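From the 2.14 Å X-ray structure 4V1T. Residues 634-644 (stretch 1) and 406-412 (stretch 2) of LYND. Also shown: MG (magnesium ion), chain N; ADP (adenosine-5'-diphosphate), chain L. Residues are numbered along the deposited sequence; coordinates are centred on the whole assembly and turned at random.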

# COMPACT_ATOMS: atom_id res chain seq x y z
N ILE B 634 -10.56 -4.07 -28.09
CA ILE B 634 -10.35 -2.64 -28.32
C ILE B 634 -9.77 -2.02 -27.06
O ILE B 634 -8.91 -1.14 -27.12
CB ILE B 634 -11.67 -1.93 -28.70
CG1 ILE B 634 -12.21 -2.47 -30.03
CG2 ILE B 634 -11.46 -0.42 -28.81
CD1 ILE B 634 -13.65 -2.09 -30.31
N LEU B 635 -10.26 -2.47 -25.91
CA LEU B 635 -9.80 -1.98 -24.62
C LEU B 635 -8.30 -2.24 -24.45
O LEU B 635 -7.57 -1.38 -23.97
CB LEU B 635 -10.59 -2.64 -23.49
CG LEU B 635 -10.59 -1.97 -22.12
CD1 LEU B 635 -11.03 -0.52 -22.21
CD2 LEU B 635 -11.51 -2.75 -21.19
N ARG B 636 -7.86 -3.43 -24.83
CA ARG B 636 -6.46 -3.79 -24.74
C ARG B 636 -5.63 -2.88 -25.64
O ARG B 636 -4.62 -2.34 -25.23
CB ARG B 636 -6.23 -5.24 -25.14
CG ARG B 636 -6.71 -6.25 -24.09
CD ARG B 636 -6.24 -7.65 -24.45
NE ARG B 636 -4.78 -7.71 -24.56
CZ ARG B 636 -3.94 -7.74 -23.53
NH1 ARG B 636 -4.40 -7.71 -22.28
NH2 ARG B 636 -2.63 -7.79 -23.74
N ALA B 637 -6.09 -2.74 -26.88
CA ALA B 637 -5.38 -1.94 -27.87
C ALA B 637 -5.23 -0.50 -27.41
O ALA B 637 -4.14 0.07 -27.40
CB ALA B 637 -6.12 -1.99 -29.20
N VAL B 638 -6.34 0.09 -26.99
CA VAL B 638 -6.37 1.51 -26.70
C VAL B 638 -5.68 1.85 -25.38
O VAL B 638 -5.19 2.97 -25.22
CB VAL B 638 -7.82 2.03 -26.71
CG1 VAL B 638 -8.57 1.63 -25.42
CG2 VAL B 638 -7.83 3.51 -26.89
N THR B 639 -5.65 0.91 -24.44
CA THR B 639 -4.92 1.13 -23.19
C THR B 639 -3.42 0.91 -23.41
O THR B 639 -2.59 1.42 -22.65
CB THR B 639 -5.41 0.21 -22.05
OG1 THR B 639 -5.44 -1.14 -22.50
CG2 THR B 639 -6.80 0.61 -21.58
N GLU B 640 -3.07 0.17 -24.45
CA GLU B 640 -1.67 0.01 -24.79
C GLU B 640 -1.10 1.30 -25.40
O GLU B 640 0.08 1.62 -25.19
CB GLU B 640 -1.47 -1.18 -25.75
CG GLU B 640 -0.08 -1.80 -25.64
CD GLU B 640 0.04 -3.12 -26.37
OE1 GLU B 640 0.17 -3.12 -27.62
OE2 GLU B 640 0.02 -4.15 -25.67
N VAL B 641 -1.92 2.04 -26.15
CA VAL B 641 -1.44 3.28 -26.75
C VAL B 641 -1.25 4.27 -25.62
O VAL B 641 -0.31 5.06 -25.64
CB VAL B 641 -2.36 3.87 -27.88
CG1 VAL B 641 -2.96 2.77 -28.72
CG2 VAL B 641 -3.45 4.75 -27.33
N ASN B 642 -2.15 4.23 -24.63
CA ASN B 642 -2.00 5.00 -23.40
C ASN B 642 -0.67 4.68 -22.76
O ASN B 642 0.12 5.58 -22.44
CB ASN B 642 -3.12 4.69 -22.39
CG ASN B 642 -4.47 5.24 -22.82
OD1 ASN B 642 -4.57 6.10 -23.68
ND2 ASN B 642 -5.53 4.73 -22.18
N GLN B 643 -0.43 3.39 -22.57
CA GLN B 643 0.76 2.87 -21.92
C GLN B 643 2.05 3.34 -22.60
O GLN B 643 2.98 3.80 -21.94
CB GLN B 643 0.69 1.34 -21.90
CG GLN B 643 1.90 0.62 -21.34
CD GLN B 643 1.73 -0.89 -21.39
OE1 GLN B 643 1.24 -1.43 -22.38
NE2 GLN B 643 2.13 -1.57 -20.34
N ILE B 644 2.09 3.22 -23.92
CA ILE B 644 3.30 3.55 -24.69
C ILE B 644 3.54 5.06 -24.82
O ILE B 644 4.67 5.52 -24.72
CB ILE B 644 3.21 2.95 -26.11
CG1 ILE B 644 3.21 1.43 -26.05
CG2 ILE B 644 4.37 3.43 -26.99
CD1 ILE B 644 2.47 0.77 -27.19
MG MG N . 0.40 -6.15 -25.81
PB ADP L . 0.46 -7.37 -22.81
O1B ADP L . 0.86 -8.73 -23.32
O2B ADP L . -0.13 -6.47 -23.86
O3B ADP L . 1.53 -6.73 -21.97
PA ADP L . -1.18 -7.01 -20.44
O1A ADP L . -2.69 -6.94 -20.34
O2A ADP L . -0.38 -5.74 -20.23
O3A ADP L . -0.78 -7.72 -21.83
O5' ADP L . -0.68 -8.09 -19.38
C5' ADP L . 0.69 -8.23 -19.06
C4' ADP L . 0.89 -9.60 -18.44
O4' ADP L . 0.27 -9.66 -17.16
C3' ADP L . 0.25 -10.69 -19.27
O3' ADP L . 1.08 -11.85 -19.21
C2' ADP L . -1.07 -11.00 -18.60
O2' ADP L . -1.43 -12.38 -18.69
C1' ADP L . -0.79 -10.62 -17.15
N9 ADP L . -2.00 -10.08 -16.50
C8 ADP L . -2.65 -8.94 -16.81
N7 ADP L . -3.71 -8.75 -15.99
C5 ADP L . -3.74 -9.78 -15.13
C6 ADP L . -4.60 -10.20 -14.01
N6 ADP L . -5.65 -9.43 -13.66
N1 ADP L . -4.30 -11.35 -13.37
C2 ADP L . -3.25 -12.11 -13.72
N3 ADP L . -2.42 -11.79 -14.74
C4 ADP L . -2.61 -10.66 -15.47
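Stretch 2, residues 406-412: SSGKGKT

Stretch 1 is helical throughout, from Ile-634 to Ile-644, and the helix runs on in both directions. It carries a wider pi-type turn at 642-644. Stretch 2 is extended. It forms a strand from Ser-406 to about Gly-410, with phi/psi values of -145/155 at Ser-407 and -139/151 at Lys-409. Lys-411 turns out of this conformation (-73/-25), and Thr-412 takes the N-cap position right before a helix. The strand crosses the helix at 130° between N-to-C directions, so the two run obliquely and more antiparallel than parallel. Their axes approach to 7.4 Å. The backbones are nearest where the CA atoms of Gln-643 and Lys-409 lie 5.9 Å apart. Ser-407 therefore lies near Gln-643, and Lys-411 near Leu-635. The contact buries 464 Å², both sides summed.

The alternation of the strand points Ser-407 and Lys-409 toward the helix. Gly-408 and Gly-410 have no side chains; a CB on either would point away.

Lys-409 has the largest share of the contact. Its chi1 is p (60°), and the rest of its chain is all t. This extended chain crosses the helix, slanting back toward its earlier turns. Its CB lies 3.7 Å from O of Thr-639, and its CD is 3.4 Å from OE1 of Gln-643. At its end, NZ forms a salt bridge with Glu-640, with NZ to OE2 at 2.8 Å. NZ also donates to the backbone O of Arg-636 at 3.2 Å. A weak hydrogen bond joins NZ to O2B of ADP, also at 3.2 Å. OE2 of Glu-640 and O2B of ADP each bind the magnesium at 2.0 Å, so the lysine reaches two of the metal's ligands.

NZ of Lys-409 lies over one face of the Arg-636 guanidinium, 3.8 Å from NH2. These are like charges. Phosphate oxygens of ADP and the carboxylate of Glu-640 supply negative charge nearby. Arg-636 donates from NH1 to O1A of ADP and from NH2 to O3A, both at 2.7 Å.

At the other end, NE2 of Gln-643 donates to OG of Ser-407 at 2.9 Å. Water 1 adds a bridge: it accepts from NE2 of Gln-643 and donates to O of Ser-407 and to O2A of ADP.

Packing contacts complete the interface. CG2 of Thr-639 packs 3.8 Å from O of Gly-410. Its OG1 is turned to its own helix, donating to O of Leu-635 at 2.6 Å. CD2 of Leu-635 meets CD of Lys-411 at 3.7 Å.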

# COMPACT_ATOMS: atom_id res chain seq x y z
N SER B 406 9.24 -3.76 -17.45
CA SER B 406 7.90 -4.32 -17.59
C SER B 406 6.91 -3.22 -17.23
O SER B 406 7.24 -2.30 -16.48
CB SER B 406 7.70 -5.55 -16.70
OG SER B 406 8.57 -6.60 -17.08
N SER B 407 5.71 -3.30 -17.78
CA SER B 407 4.73 -2.25 -17.61
C SER B 407 3.33 -2.81 -17.52
O SER B 407 3.05 -3.89 -18.06
CB SER B 407 4.84 -1.26 -18.78
OG SER B 407 3.93 -0.18 -18.61
N GLY B 408 2.45 -2.06 -16.87
CA GLY B 408 1.06 -2.44 -16.73
C GLY B 408 0.15 -1.41 -17.38
O GLY B 408 0.48 -0.22 -17.44
N LYS B 409 -0.99 -1.88 -17.87
CA LYS B 409 -1.99 -1.01 -18.50
C LYS B 409 -3.37 -1.45 -18.04
O LYS B 409 -3.59 -2.62 -17.74
CB LYS B 409 -1.89 -1.11 -20.02
CG LYS B 409 -2.12 -2.52 -20.56
CD LYS B 409 -1.98 -2.58 -22.09
CE LYS B 409 -2.25 -3.99 -22.60
NZ LYS B 409 -2.24 -4.06 -24.08
N GLY B 410 -4.31 -0.51 -17.99
CA GLY B 410 -5.65 -0.84 -17.59
C GLY B 410 -6.69 0.24 -17.76
O GLY B 410 -6.39 1.43 -17.86
N LYS B 411 -7.94 -0.20 -17.78
CA LYS B 411 -9.09 0.67 -17.75
C LYS B 411 -9.25 1.26 -16.36
O LYS B 411 -9.87 2.31 -16.19
CB LYS B 411 -10.34 -0.12 -18.11
CG LYS B 411 -11.59 0.69 -18.31
CD LYS B 411 -12.71 -0.21 -18.81
CE LYS B 411 -14.07 0.37 -18.48
NZ LYS B 411 -15.03 0.08 -19.58
N THR B 412 -8.73 0.55 -15.37
CA THR B 412 -8.76 0.99 -13.98
C THR B 412 -7.37 0.87 -13.38
O THR B 412 -6.48 0.23 -13.95
CB THR B 412 -9.75 0.14 -13.15
OG1 THR B 412 -9.26 -1.20 -13.05
CG2 THR B 412 -11.13 0.14 -13.80
O HOH W 1 1.85 -4.71 -20.19
O HOH W 2 -1.62 -6.19 -26.41
O HOH W 3 -4.48 3.27 -19.29
O HOH W 4 0.73 -5.67 -27.99
O HOH W 5 0.28 -8.10 -26.46